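Side-chain contacts in yeast glycogen phosphorylase (Saccharomyces cerevisiae, PDB 1YGP), which belongs to the carbohydrate phosphorylase family of the GT-B clan and holds pyridoxal-5'-phosphate in a pocket lined by residues from widely separated parts of the chain: residues M470-I475 with K498-F503; K565-V570 with K847-S852; K645-V650 with L833-F838. All blocks are in the same frame, centred on the assembly; numbering follows the deposited sequence.

Interaction 1: residues M470-I475 with K498-F503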
ATOM      1  N   MET A 470      21.589  21.541 -19.771  1.00 17.38           N
ATOM      2  CA  MET A 470      20.375  20.903 -20.226  1.00 14.91           C
ATOM      3  C   MET A 470      19.449  21.770 -21.073  1.00 14.72           C
ATOM      4  O   MET A 470      19.013  21.315 -22.134  1.00 14.63           O
ATOM      5  CB  MET A 470      19.628  20.367 -19.029  1.00 12.34           C
ATOM      6  CG  MET A 470      20.397  19.268 -18.326  1.00 17.23           C
ATOM      7  SD  MET A 470      21.136  17.941 -19.333  1.00 17.86           S
ATOM      8  CE  MET A 470      19.641  17.067 -19.662  1.00  8.35           C
ATOM      9  N   ALA A 471      19.191  23.033 -20.699  1.00 15.49           N
ATOM     10  CA  ALA A 471      18.333  23.918 -21.489  1.00 14.94           C
ATOM     11  C   ALA A 471      18.854  24.111 -22.912  1.00 13.58           C
ATOM     12  O   ALA A 471      18.060  24.148 -23.856  1.00 12.17           O
ATOM     13  CB  ALA A 471      18.223  25.304 -20.865  1.00 14.62           C
ATOM     14  N   PHE A 472      20.176  24.151 -23.113  1.00 12.00           N
ATOM     15  CA  PHE A 472      20.709  24.250 -24.466  1.00 15.83           C
ATOM     16  C   PHE A 472      20.520  22.932 -25.229  1.00 21.13           C
ATOM     17  O   PHE A 472      20.185  22.971 -26.423  1.00 27.00           O
ATOM     18  CB  PHE A 472      22.172  24.592 -24.421  1.00 14.64           C
ATOM     19  CG  PHE A 472      22.473  25.967 -23.846  1.00 19.45           C
ATOM     20  CD1 PHE A 472      21.467  26.809 -23.353  1.00 18.55           C
ATOM     21  CD2 PHE A 472      23.803  26.383 -23.810  1.00 22.51           C
ATOM     22  CE1 PHE A 472      21.792  28.052 -22.828  1.00 15.56           C
ATOM     23  CE2 PHE A 472      24.120  27.632 -23.282  1.00 19.67           C
ATOM     24  CZ  PHE A 472      23.116  28.462 -22.791  1.00 16.94           C
ATOM     25  N   LEU A 473      20.672  21.755 -24.588  1.00 17.37           N
ATOM     26  CA  LEU A 473      20.380  20.476 -25.217  1.00 13.41           C
ATOM     27  C   LEU A 473      18.907  20.402 -25.623  1.00 15.70           C
ATOM     28  O   LEU A 473      18.555  19.842 -26.682  1.00 14.50           O
ATOM     29  CB  LEU A 473      20.706  19.348 -24.242  1.00 12.95           C
ATOM     30  CG  LEU A 473      20.401  17.864 -24.542  1.00 11.80           C
ATOM     31  CD1 LEU A 473      20.952  17.376 -25.882  1.00  9.74           C
ATOM     32  CD2 LEU A 473      21.039  17.074 -23.413  1.00 14.35           C
ATOM     33  N   ALA A 474      18.032  20.987 -24.788  1.00 11.70           N
ATOM     34  CA  ALA A 474      16.617  21.001 -25.080  1.00  9.75           C
ATOM     35  C   ALA A 474      16.350  21.912 -26.270  1.00 13.08           C
ATOM     36  O   ALA A 474      15.557  21.495 -27.114  1.00 13.41           O
ATOM     37  CB  ALA A 474      15.837  21.503 -23.890  1.00  7.22           C
ATOM     38  N   ILE A 475      16.985  23.098 -26.441  1.00 12.18           N
ATOM     39  CA  ILE A 475      16.764  23.945 -27.626  1.00  9.55           C
ATOM     40  C   ILE A 475      17.211  23.183 -28.870  1.00 12.25           C
ATOM     41  O   ILE A 475      16.458  23.062 -29.835  1.00 14.23           O
ATOM     42  CB  ILE A 475      17.574  25.253 -27.684  1.00  5.63           C
ATOM     43  CG1 ILE A 475      17.658  26.052 -26.405  1.00  7.86           C
ATOM     44  CG2 ILE A 475      16.860  26.081 -28.719  1.00 10.45           C
ATOM     45  CD1 ILE A 475      16.373  26.570 -25.778  1.00  6.93           C
ATOM     46  N   LYS A 498      19.581  34.275 -26.773  1.00 29.86           N
ATOM     47  CA  LYS A 498      19.933  35.127 -27.911  1.00 30.04           C
ATOM     48  C   LYS A 498      20.765  34.458 -29.017  1.00 29.31           C
ATOM     49  O   LYS A 498      20.423  34.486 -30.203  1.00 27.36           O
ATOM     50  CB  LYS A 498      20.695  36.341 -27.400  1.00 29.33           C
ATOM     51  N   ASP A 499      21.836  33.746 -28.661  1.00 27.61           N
ATOM     52  CA  ASP A 499      22.664  33.081 -29.645  1.00 25.94           C
ATOM     53  C   ASP A 499      21.892  32.003 -30.394  1.00 26.39           C
ATOM     54  O   ASP A 499      22.059  31.830 -31.603  1.00 23.30           O
ATOM     55  CB  ASP A 499      23.860  32.472 -28.956  1.00 30.15           C
ATOM     56  CG  ASP A 499      24.823  33.439 -28.267  1.00 38.13           C
ATOM     57  OD1 ASP A 499      24.949  34.597 -28.679  1.00 40.23           O
ATOM     58  OD2 ASP A 499      25.467  33.008 -27.308  1.00 38.72           O
ATOM     59  N   PHE A 500      20.980  31.318 -29.693  1.00 27.12           N
ATOM     60  CA  PHE A 500      20.165  30.279 -30.301  1.00 25.21           C
ATOM     61  C   PHE A 500      19.191  30.922 -31.265  1.00 29.41           C
ATOM     62  O   PHE A 500      18.899  30.332 -32.309  1.00 28.90           O
ATOM     63  CB  PHE A 500      19.403  29.492 -29.240  1.00 19.17           C
ATOM     64  CG  PHE A 500      20.341  28.527 -28.535  1.00 14.65           C
ATOM     65  CD1 PHE A 500      20.655  27.305 -29.129  1.00 15.38           C
ATOM     66  CD2 PHE A 500      20.946  28.880 -27.328  1.00 13.86           C
ATOM     67  CE1 PHE A 500      21.579  26.449 -28.512  1.00 16.24           C
ATOM     68  CE2 PHE A 500      21.869  28.012 -26.727  1.00 11.95           C
ATOM     69  CZ  PHE A 500      22.190  26.798 -27.315  1.00  8.83           C
ATOM     70  N   ILE A 501      18.736  32.159 -30.997  1.00 32.88           N
ATOM     71  CA  ILE A 501      17.858  32.859 -31.931  1.00 30.40           C
ATOM     72  C   ILE A 501      18.707  33.197 -33.137  1.00 29.33           C
ATOM     73  O   ILE A 501      18.208  33.032 -34.242  1.00 32.24           O
ATOM     74  CB  ILE A 501      17.304  34.213 -31.470  1.00 31.36           C
ATOM     75  CG1 ILE A 501      16.969  34.280 -30.004  1.00 33.96           C
ATOM     76  CG2 ILE A 501      16.057  34.448 -32.292  1.00 34.27           C
ATOM     77  CD1 ILE A 501      16.017  33.204 -29.507  1.00 36.56           C
ATOM     78  N   LYS A 502      19.963  33.637 -32.979  1.00 26.75           N
ATOM     79  CA  LYS A 502      20.800  33.985 -34.119  1.00 25.72           C
ATOM     80  C   LYS A 502      20.953  32.802 -35.046  1.00 26.79           C
ATOM     81  O   LYS A 502      20.707  32.912 -36.236  1.00 30.42           O
ATOM     82  CB  LYS A 502      22.205  34.405 -33.697  1.00 23.14           C
ATOM     83  N   PHE A 503      21.292  31.644 -34.497  1.00 29.87           N
ATOM     84  CA  PHE A 503      21.498  30.453 -35.293  1.00 29.34           C
ATOM     85  C   PHE A 503      20.227  29.799 -35.841  1.00 28.96           C
ATOM     86  O   PHE A 503      20.268  29.242 -36.940  1.00 28.86           O
ATOM     87  CB  PHE A 503      22.295  29.471 -34.428  1.00 29.60           C
ATOM     88  CG  PHE A 503      22.542  28.141 -35.109  1.00 32.31           C
ATOM     89  CD1 PHE A 503      23.438  28.060 -36.171  1.00 32.98           C
ATOM     90  CD2 PHE A 503      21.835  27.017 -34.688  1.00 33.75           C
ATOM     91  CE1 PHE A 503      23.617  26.837 -36.815  1.00 36.65           C
ATOM     92  CE2 PHE A 503      22.024  25.802 -35.343  1.00 36.53           C
ATOM     93  CZ  PHE A 503      22.913  25.707 -36.406  1.00 36.15           C
TER
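F500 of helix 498-504 reaches across to F472 and I475 of helix 470-477 in a purely apolar helix-to-helix contact near the 509-511 end of the nine-stranded mixed sheet. Between residues 470-475 and 498-503, all the buried surface comes from these three residues. The backbones stay well apart, with the CA atoms of I475 and F500 7.7 Å from each other, and the F500 ring bridges the space between them.

The rings of F472 and F500 meet obliquely, the F472 plane inclined at 56° to the F500 plane and the two ring centroids 4.9 Å apart. Atom CE2 of F500 comes down over the centre of the F472 ring, 3.5 Å above its plane. Next to it, F500 CZ lies 3.6 Å from F472 CG, close to where that ring joins its own CB. The second torsion of F472, near 2°, brings the ring almost into one plane with its CA and CB, and one face is thereby presented to F500.

I475 supplies a CH-pi contact. Its CG1 sits 4.2 Å from the centroid of the F500 ring, only 11° off the normal, and so lies squarely over a face. Alongside, I475 CB approaches F500 CD1 at 4.0 Å, and the CG2 methyl packs against the same ring carbon.

Both I475 and F500 also pack on F509 of the outermost strand 509-511, while I475 touches Y402 of strand 400-404. Each helix leads into a strand, 470-477 into 478-483 and 498-504 into 509-511, and these two strands are parallel neighbours. Helix 425-445 takes L473 and F503 on its side chains, with F503 meeting F438 edge-to-face.

Interaction 2: residues K565-V570 with K847-S852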
ATOM      1  N   LYS A 565     -25.487  44.348  -5.887  1.00 25.54           N
ATOM      2  CA  LYS A 565     -25.814  43.825  -4.569  1.00 25.85           C
ATOM      3  C   LYS A 565     -25.618  42.318  -4.574  1.00 27.19           C
ATOM      4  O   LYS A 565     -25.007  41.746  -3.662  1.00 28.22           O
ATOM      5  CB  LYS A 565     -27.259  44.105  -4.204  1.00 26.66           C
ATOM      6  N   LYS A 566     -26.053  41.696  -5.671  1.00 27.03           N
ATOM      7  CA  LYS A 566     -25.960  40.270  -5.845  1.00 25.57           C
ATOM      8  C   LYS A 566     -24.509  39.802  -5.859  1.00 28.85           C
ATOM      9  O   LYS A 566     -24.123  38.861  -5.146  1.00 31.54           O
ATOM     10  CB  LYS A 566     -26.661  39.937  -7.133  1.00 25.09           C
ATOM     11  CG  LYS A 566     -27.969  39.222  -6.915  1.00 31.65           C
ATOM     12  CD  LYS A 566     -28.996  40.127  -6.269  1.00 37.07           C
ATOM     13  CE  LYS A 566     -30.248  40.164  -7.123  1.00 44.85           C
ATOM     14  NZ  LYS A 566     -29.959  40.735  -8.425  1.00 52.84           N
ATOM     15  N   TRP A 567     -23.695  40.542  -6.619  1.00 25.74           N
ATOM     16  CA  TRP A 567     -22.285  40.280  -6.781  1.00 21.27           C
ATOM     17  C   TRP A 567     -21.616  40.387  -5.430  1.00 23.38           C
ATOM     18  O   TRP A 567     -20.780  39.550  -5.080  1.00 31.25           O
ATOM     19  CB  TRP A 567     -21.656  41.290  -7.721  1.00 17.74           C
ATOM     20  CG  TRP A 567     -20.364  40.796  -8.362  1.00 21.86           C
ATOM     21  CD1 TRP A 567     -19.143  41.093  -7.819  1.00 22.98           C
ATOM     22  CD2 TRP A 567     -20.261  40.045  -9.513  1.00 15.66           C
ATOM     23  NE1 TRP A 567     -18.268  40.535  -8.624  1.00 21.91           N
ATOM     24  CE2 TRP A 567     -18.878  39.904  -9.636  1.00 12.21           C
ATOM     25  CE3 TRP A 567     -21.110  39.469 -10.461  1.00 10.35           C
ATOM     26  CZ2 TRP A 567     -18.326  39.196 -10.696  1.00  3.58           C
ATOM     27  CZ3 TRP A 567     -20.552  38.755 -11.524  1.00 11.37           C
ATOM     28  CH2 TRP A 567     -19.168  38.623 -11.639  1.00  3.30           C
ATOM     29  N   ASN A 568     -21.990  41.366  -4.614  1.00 21.32           N
ATOM     30  CA  ASN A 568     -21.320  41.504  -3.350  1.00 22.27           C
ATOM     31  C   ASN A 568     -21.694  40.378  -2.403  1.00 26.01           C
ATOM     32  O   ASN A 568     -20.816  39.805  -1.746  1.00 29.26           O
ATOM     33  CB  ASN A 568     -21.654  42.831  -2.728  1.00 19.61           C
ATOM     34  CG  ASN A 568     -20.708  43.120  -1.573  1.00 22.65           C
ATOM     35  OD1 ASN A 568     -21.128  43.531  -0.506  1.00 28.62           O
ATOM     36  ND2 ASN A 568     -19.397  42.951  -1.653  1.00 28.11           N
ATOM     37  N   GLN A 569     -22.963  39.973  -2.392  1.00 29.04           N
ATOM     38  CA  GLN A 569     -23.446  38.910  -1.520  1.00 28.24           C
ATOM     39  C   GLN A 569     -22.699  37.603  -1.714  1.00 25.49           C
ATOM     40  O   GLN A 569     -22.320  36.948  -0.730  1.00 23.25           O
ATOM     41  CB  GLN A 569     -24.920  38.680  -1.773  1.00 34.91           C
ATOM     42  CG  GLN A 569     -25.543  37.614  -0.903  1.00 42.67           C
ATOM     43  CD  GLN A 569     -25.480  38.002   0.555  1.00 50.34           C
ATOM     44  OE1 GLN A 569     -24.610  37.600   1.323  1.00 53.64           O
ATOM     45  NE2 GLN A 569     -26.425  38.820   0.986  1.00 58.36           N
ATOM     46  N   VAL A 570     -22.448  37.257  -2.983  1.00 20.27           N
ATOM     47  CA  VAL A 570     -21.692  36.048  -3.324  1.00 16.30           C
ATOM     48  C   VAL A 570     -20.350  36.123  -2.555  1.00 17.21           C
ATOM     49  O   VAL A 570     -20.012  35.310  -1.686  1.00 15.54           O
ATOM     50  CB  VAL A 570     -21.479  36.011  -4.879  1.00 12.19           C
ATOM     51  CG1 VAL A 570     -20.736  34.762  -5.265  1.00  9.83           C
ATOM     52  CG2 VAL A 570     -22.800  35.974  -5.630  1.00  7.76           C
ATOM     53  N   LYS A 847     -17.576  47.450  -9.391  1.00 24.94           N
ATOM     54  CA  LYS A 847     -17.485  47.581 -10.827  1.00 21.02           C
ATOM     55  C   LYS A 847     -16.149  47.026 -11.243  1.00 20.30           C
ATOM     56  O   LYS A 847     -16.106  46.320 -12.243  1.00 27.84           O
ATOM     57  CB  LYS A 847     -17.559  49.037 -11.263  1.00 22.64           C
ATOM     58  N   LYS A 848     -15.067  47.241 -10.500  1.00 20.23           N
ATOM     59  CA  LYS A 848     -13.764  46.677 -10.858  1.00 24.08           C
ATOM     60  C   LYS A 848     -13.779  45.151 -10.859  1.00 22.46           C
ATOM     61  O   LYS A 848     -13.258  44.497 -11.764  1.00 21.12           O
ATOM     62  CB  LYS A 848     -12.701  47.133  -9.889  1.00 30.49           C
ATOM     63  CG  LYS A 848     -12.470  48.630  -9.996  1.00 39.24           C
ATOM     64  CD  LYS A 848     -11.390  49.082  -9.033  1.00 40.35           C
ATOM     65  CE  LYS A 848     -11.044  50.495  -9.425  1.00 40.17           C
ATOM     66  NZ  LYS A 848      -9.852  50.894  -8.714  1.00 46.88           N
ATOM     67  N   SER A 849     -14.453  44.574  -9.866  1.00 21.47           N
ATOM     68  CA  SER A 849     -14.629  43.141  -9.748  1.00 18.19           C
ATOM     69  C   SER A 849     -15.437  42.547 -10.913  1.00 18.84           C
ATOM     70  O   SER A 849     -14.986  41.566 -11.528  1.00 20.48           O
ATOM     71  CB  SER A 849     -15.294  42.905  -8.398  1.00 12.87           C
ATOM     72  OG  SER A 849     -15.454  41.528  -8.109  1.00 17.88           O
ATOM     73  N   VAL A 850     -16.600  43.121 -11.292  1.00 19.75           N
ATOM     74  CA  VAL A 850     -17.440  42.601 -12.385  1.00 14.70           C
ATOM     75  C   VAL A 850     -16.679  42.699 -13.687  1.00 16.52           C
ATOM     76  O   VAL A 850     -16.634  41.756 -14.475  1.00 14.86           O
ATOM     77  CB  VAL A 850     -18.767  43.386 -12.528  1.00  9.69           C
ATOM     78  CG1 VAL A 850     -19.564  42.846 -13.691  1.00  6.64           C
ATOM     79  CG2 VAL A 850     -19.651  43.180 -11.294  1.00  8.99           C
ATOM     80  N   LEU A 851     -16.026  43.826 -13.927  1.00 19.44           N
ATOM     81  CA  LEU A 851     -15.239  43.962 -15.125  1.00 19.25           C
ATOM     82  C   LEU A 851     -14.088  42.971 -15.128  1.00 20.45           C
ATOM     83  O   LEU A 851     -13.837  42.416 -16.209  1.00 27.77           O
ATOM     84  CB  LEU A 851     -14.757  45.398 -15.218  1.00 16.44           C
ATOM     85  CG  LEU A 851     -15.889  46.369 -15.551  1.00 16.57           C
ATOM     86  CD1 LEU A 851     -15.351  47.769 -15.427  1.00 13.06           C
ATOM     87  CD2 LEU A 851     -16.479  46.071 -16.929  1.00  7.64           C
ATOM     88  N   SER A 852     -13.416  42.678 -14.006  1.00 17.21           N
ATOM     89  CA  SER A 852     -12.377  41.656 -13.961  1.00 15.10           C
ATOM     90  C   SER A 852     -12.883  40.343 -14.549  1.00 15.57           C
ATOM     91  O   SER A 852     -12.357  39.860 -15.557  1.00 12.83           O
ATOM     92  CB  SER A 852     -11.931  41.434 -12.524  1.00 10.15           C
ATOM     93  OG  SER A 852     -11.085  42.480 -12.099  1.00  8.18           O
TER
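W567 of helix 562-584 lays its indole against helix 842-856 and uses two parts of the ring at once. At the edge, NE1 gives its hydrogen to S849 OG over 3.0 Å, with an N-H...O angle of 155°. The hydroxyl oxygen lies near the indole plane, 13° out of it, and the bond is moderately bent. Over one face, V850 CG2 stands 3.7 Å from the centroid of the five-membered ring, a CH-pi contact nearly along the ring normal. The six-membered part slides past the other helix's backbone, with W567 CZ2 3.9 Å from V850 CA.

The first torsion of W567 sets up this meeting: CG lies anti to the backbone N (chi1 -158°), which swings the indole toward the second helix. One turn of that helix offers both partners in succession, S849 for the edge and V850 for the face.

In the next shell, S849 OG is also hydrogen-bonded to the carbonyl oxygen of G733. The hydroxyl therefore accepts from the indole while donating to that loop, and the pair of bonds should fix its rotation. L529 and L532 of helix 527-536, F563 and L853 pack around the indole, while V558 touches V850. Farther round helix 842-856, K848 and S852 rest on L735 of strand 735-739.

A tryptophan wedged between helices in this way is interhelical core packing, here in the lobe of the GT-B fold built on the six-stranded parallel, Rossmann-like sheet, where a late helix of the chain meets the one preceding that sheet's strand 601-606.

Interaction 3: residues K645-V650 with L833-F838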
ATOM      1  N   LYS A 645      -8.931  56.259   9.455  1.00 36.70           N
ATOM      2  CA  LYS A 645      -7.698  56.278   8.684  1.00 40.27           C
ATOM      3  C   LYS A 645      -7.158  54.911   8.281  1.00 37.66           C
ATOM      4  O   LYS A 645      -6.567  54.758   7.209  1.00 35.81           O
ATOM      5  CB  LYS A 645      -6.587  56.992   9.452  1.00 44.50           C
ATOM      6  CG  LYS A 645      -6.469  58.455   9.065  1.00 49.14           C
ATOM      7  CD  LYS A 645      -5.018  58.920   9.184  1.00 55.89           C
ATOM      8  CE  LYS A 645      -4.035  58.139   8.281  1.00 61.55           C
ATOM      9  NZ  LYS A 645      -4.290  58.292   6.852  1.00 62.08           N
ATOM     10  N   TYR A 646      -7.289  53.910   9.150  1.00 35.22           N
ATOM     11  CA  TYR A 646      -6.776  52.577   8.901  1.00 29.87           C
ATOM     12  C   TYR A 646      -7.972  51.679   9.130  1.00 28.41           C
ATOM     13  O   TYR A 646      -8.242  51.261  10.258  1.00 30.90           O
ATOM     14  CB  TYR A 646      -5.655  52.211   9.887  1.00 27.83           C
ATOM     15  CG  TYR A 646      -4.461  53.138   9.815  1.00 31.00           C
ATOM     16  CD1 TYR A 646      -3.630  53.089   8.699  1.00 30.82           C
ATOM     17  CD2 TYR A 646      -4.223  54.065  10.831  1.00 31.83           C
ATOM     18  CE1 TYR A 646      -2.562  53.974   8.587  1.00 32.68           C
ATOM     19  CE2 TYR A 646      -3.154  54.954  10.723  1.00 32.52           C
ATOM     20  CZ  TYR A 646      -2.330  54.902   9.597  1.00 34.67           C
ATOM     21  OH  TYR A 646      -1.272  55.782   9.463  1.00 41.22           O
ATOM     22  N   PRO A 647      -8.784  51.388   8.129  1.00 27.84           N
ATOM     23  CA  PRO A 647      -9.979  50.597   8.330  1.00 29.86           C
ATOM     24  C   PRO A 647      -9.707  49.086   8.405  1.00 32.59           C
ATOM     25  O   PRO A 647      -8.682  48.594   7.926  1.00 33.12           O
ATOM     26  CB  PRO A 647     -10.850  51.042   7.172  1.00 27.74           C
ATOM     27  CG  PRO A 647     -10.145  52.216   6.524  1.00 24.29           C
ATOM     28  CD  PRO A 647      -8.692  51.892   6.772  1.00 25.08           C
ATOM     29  N   ARG A 648     -10.729  48.378   8.915  1.00 34.72           N
ATOM     30  CA  ARG A 648     -10.798  46.933   9.142  1.00 32.08           C
ATOM     31  C   ARG A 648     -10.357  46.023   7.990  1.00 30.68           C
ATOM     32  O   ARG A 648     -10.962  45.988   6.901  1.00 28.11           O
ATOM     33  CB  ARG A 648     -12.235  46.675   9.569  1.00 35.08           C
ATOM     34  CG  ARG A 648     -12.504  45.304  10.135  1.00 39.77           C
ATOM     35  CD  ARG A 648     -13.813  45.287  10.913  1.00 47.22           C
ATOM     36  NE  ARG A 648     -13.612  45.639  12.315  1.00 52.13           N
ATOM     37  CZ  ARG A 648     -13.999  46.805  12.843  1.00 53.75           C
ATOM     38  NH1 ARG A 648     -14.608  47.753  12.116  1.00 50.31           N
ATOM     39  NH2 ARG A 648     -13.746  47.020  14.136  1.00 54.58           N
ATOM     40  N   LYS A 649      -9.306  45.255   8.291  1.00 26.12           N
ATOM     41  CA  LYS A 649      -8.564  44.446   7.339  1.00 21.82           C
ATOM     42  C   LYS A 649      -8.183  43.134   8.013  1.00 21.42           C
ATOM     43  O   LYS A 649      -8.103  43.051   9.246  1.00 25.05           O
ATOM     44  CB  LYS A 649      -7.302  45.207   6.957  1.00 20.56           C
ATOM     45  CG  LYS A 649      -6.479  44.847   5.735  1.00 17.79           C
ATOM     46  CD  LYS A 649      -5.163  45.580   5.913  1.00 13.61           C
ATOM     47  CE  LYS A 649      -4.323  45.742   4.634  1.00 17.81           C
ATOM     48  NZ  LYS A 649      -4.855  46.703   3.674  1.00 14.83           N
ATOM     49  N   VAL A 650      -7.967  42.089   7.215  1.00 18.64           N
ATOM     50  CA  VAL A 650      -7.466  40.790   7.646  1.00 10.21           C
ATOM     51  C   VAL A 650      -6.430  40.454   6.585  1.00  7.47           C
ATOM     52  O   VAL A 650      -6.748  40.384   5.381  1.00  2.35           O
ATOM     53  CB  VAL A 650      -8.525  39.650   7.614  1.00 10.80           C
ATOM     54  CG1 VAL A 650      -7.867  38.356   8.036  1.00  4.83           C
ATOM     55  CG2 VAL A 650      -9.639  39.886   8.583  1.00  7.67           C
ATOM     56  N   LEU A 833      -4.950  54.034  -1.040  1.00 18.25           N
ATOM     57  CA  LEU A 833      -5.939  54.004  -2.110  1.00 18.28           C
ATOM     58  C   LEU A 833      -6.920  52.852  -1.995  1.00 18.75           C
ATOM     59  O   LEU A 833      -8.129  53.081  -1.933  1.00 16.30           O
ATOM     60  CB  LEU A 833      -5.253  53.917  -3.462  1.00 16.81           C
ATOM     61  CG  LEU A 833      -4.823  55.257  -4.005  1.00 19.55           C
ATOM     62  CD1 LEU A 833      -3.652  55.133  -4.961  1.00 19.89           C
ATOM     63  CD2 LEU A 833      -6.044  55.867  -4.657  1.00 21.29           C
ATOM     64  N   VAL A 834      -6.416  51.617  -1.912  1.00 23.38           N
ATOM     65  CA  VAL A 834      -7.223  50.404  -1.790  1.00 23.28           C
ATOM     66  C   VAL A 834      -8.247  50.586  -0.679  1.00 23.82           C
ATOM     67  O   VAL A 834      -9.459  50.445  -0.902  1.00 19.57           O
ATOM     68  CB  VAL A 834      -6.291  49.176  -1.491  1.00 24.14           C
ATOM     69  CG1 VAL A 834      -7.064  47.937  -1.076  1.00 27.09           C
ATOM     70  CG2 VAL A 834      -5.605  48.757  -2.764  1.00 25.10           C
ATOM     71  N   ASP A 835      -7.740  50.981   0.490  1.00 23.43           N
ATOM     72  CA  ASP A 835      -8.574  51.127   1.652  1.00 26.58           C
ATOM     73  C   ASP A 835      -9.728  52.080   1.459  1.00 26.52           C
ATOM     74  O   ASP A 835     -10.860  51.754   1.865  1.00 28.35           O
ATOM     75  CB  ASP A 835      -7.753  51.603   2.829  1.00 33.35           C
ATOM     76  CG  ASP A 835      -6.973  50.506   3.535  1.00 38.57           C
ATOM     77  OD1 ASP A 835      -7.571  49.505   3.942  1.00 43.85           O
ATOM     78  OD2 ASP A 835      -5.768  50.677   3.708  1.00 41.95           O
ATOM     79  N   GLN A 836      -9.474  53.221   0.816  1.00 24.07           N
ATOM     80  CA  GLN A 836     -10.538  54.189   0.637  1.00 25.37           C
ATOM     81  C   GLN A 836     -11.536  53.672  -0.375  1.00 27.30           C
ATOM     82  O   GLN A 836     -12.740  53.710  -0.108  1.00 31.97           O
ATOM     83  CB  GLN A 836      -9.994  55.510   0.140  1.00 27.58           C
ATOM     84  N   GLU A 837     -11.045  53.134  -1.496  1.00 27.19           N
ATOM     85  CA  GLU A 837     -11.845  52.549  -2.559  1.00 24.18           C
ATOM     86  C   GLU A 837     -12.836  51.549  -2.005  1.00 24.37           C
ATOM     87  O   GLU A 837     -14.036  51.785  -2.076  1.00 24.41           O
ATOM     88  CB  GLU A 837     -10.943  51.842  -3.537  1.00 25.85           C
ATOM     89  CG  GLU A 837     -10.432  52.646  -4.706  1.00 31.56           C
ATOM     90  CD  GLU A 837     -11.455  52.620  -5.819  1.00 34.27           C
ATOM     91  OE1 GLU A 837     -11.564  51.594  -6.477  1.00 36.92           O
ATOM     92  OE2 GLU A 837     -12.158  53.610  -6.015  1.00 42.04           O
ATOM     93  N   PHE A 838     -12.336  50.504  -1.349  1.00 26.04           N
ATOM     94  CA  PHE A 838     -13.151  49.421  -0.830  1.00 25.83           C
ATOM     95  C   PHE A 838     -14.135  49.846   0.243  1.00 26.25           C
ATOM     96  O   PHE A 838     -15.321  49.532   0.156  1.00 27.28           O
ATOM     97  CB  PHE A 838     -12.227  48.301  -0.273  1.00 25.23           C
ATOM     98  CG  PHE A 838     -12.948  47.164   0.455  1.00 21.37           C
ATOM     99  CD1 PHE A 838     -13.563  46.146  -0.259  1.00 19.50           C
ATOM    100  CD2 PHE A 838     -13.006  47.156   1.853  1.00 23.75           C
ATOM    101  CE1 PHE A 838     -14.228  45.136   0.427  1.00 21.48           C
ATOM    102  CE2 PHE A 838     -13.677  46.139   2.532  1.00 23.47           C
ATOM    103  CZ  PHE A 838     -14.291  45.124   1.819  1.00 19.50           C
TER
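D835 of helix 820-840 faces both P647 and K649, and the contact combines packing with a loose ionic attraction. The backbones come closest here, the CA atoms of P647 and D835 being 6.8 Å apart.

The packing part is carried by the proline ring. Its CD lies 3.9 Å from D835 CG, with OD1 about equally near, so the ring carbon next to the proline nitrogen abuts the carboxylate and its stem.

The ionic part runs between K649 NZ and D835 OD1, 3.9 Å apart, a long salt bridge. The lysine chain is extended until its last torsion, where a bend (chi4 72°) turns the ammonium group in toward the acid. A second, weak and long ion pair links NZ to D603. The stronger partner of D835 is R625, which forms a salt bridge with OD2 and also donates through NH1 to the carbonyl oxygen of P647. That one guanidinium thus ties the helix to the turn ahead of the strand, and the nearby positive charges of R625 and, at longer range, K649 probably favour the ionised form of D835.

K649 starts strand 649-654, which runs between strands 601-606 and 688-693 in the six-stranded parallel sheet. Helix 820-840 rests V834 and F838 on L601 of the first of these, F838 also meets W845 of helix 842-856 edge-to-face, and Y646 packs on helix 615-634.

In the fold
Interactions 2 and 3 belong together: their centres are 18 Å apart, and K848 NZ of one forms a salt bridge of 2.9 Å with E837 OE1 of the other. Their helices, 820-840 and 842-856, follow each other in the chain, and interaction 3 is nested within the loop that interaction 2 closes. Interaction 1 stands apart, beside the nine-stranded sheet, with its centre 46 Å from that of interaction 2 and 48 Å from that of interaction 3. None of the touching residues lines the pyridoxal-5'-phosphate pocket. Links to it run along the chain: G733, bonded to S849, lies five residues after pocket residue K728, and strand 601-606, touched at L601 by helix 820-840, leads directly into K607.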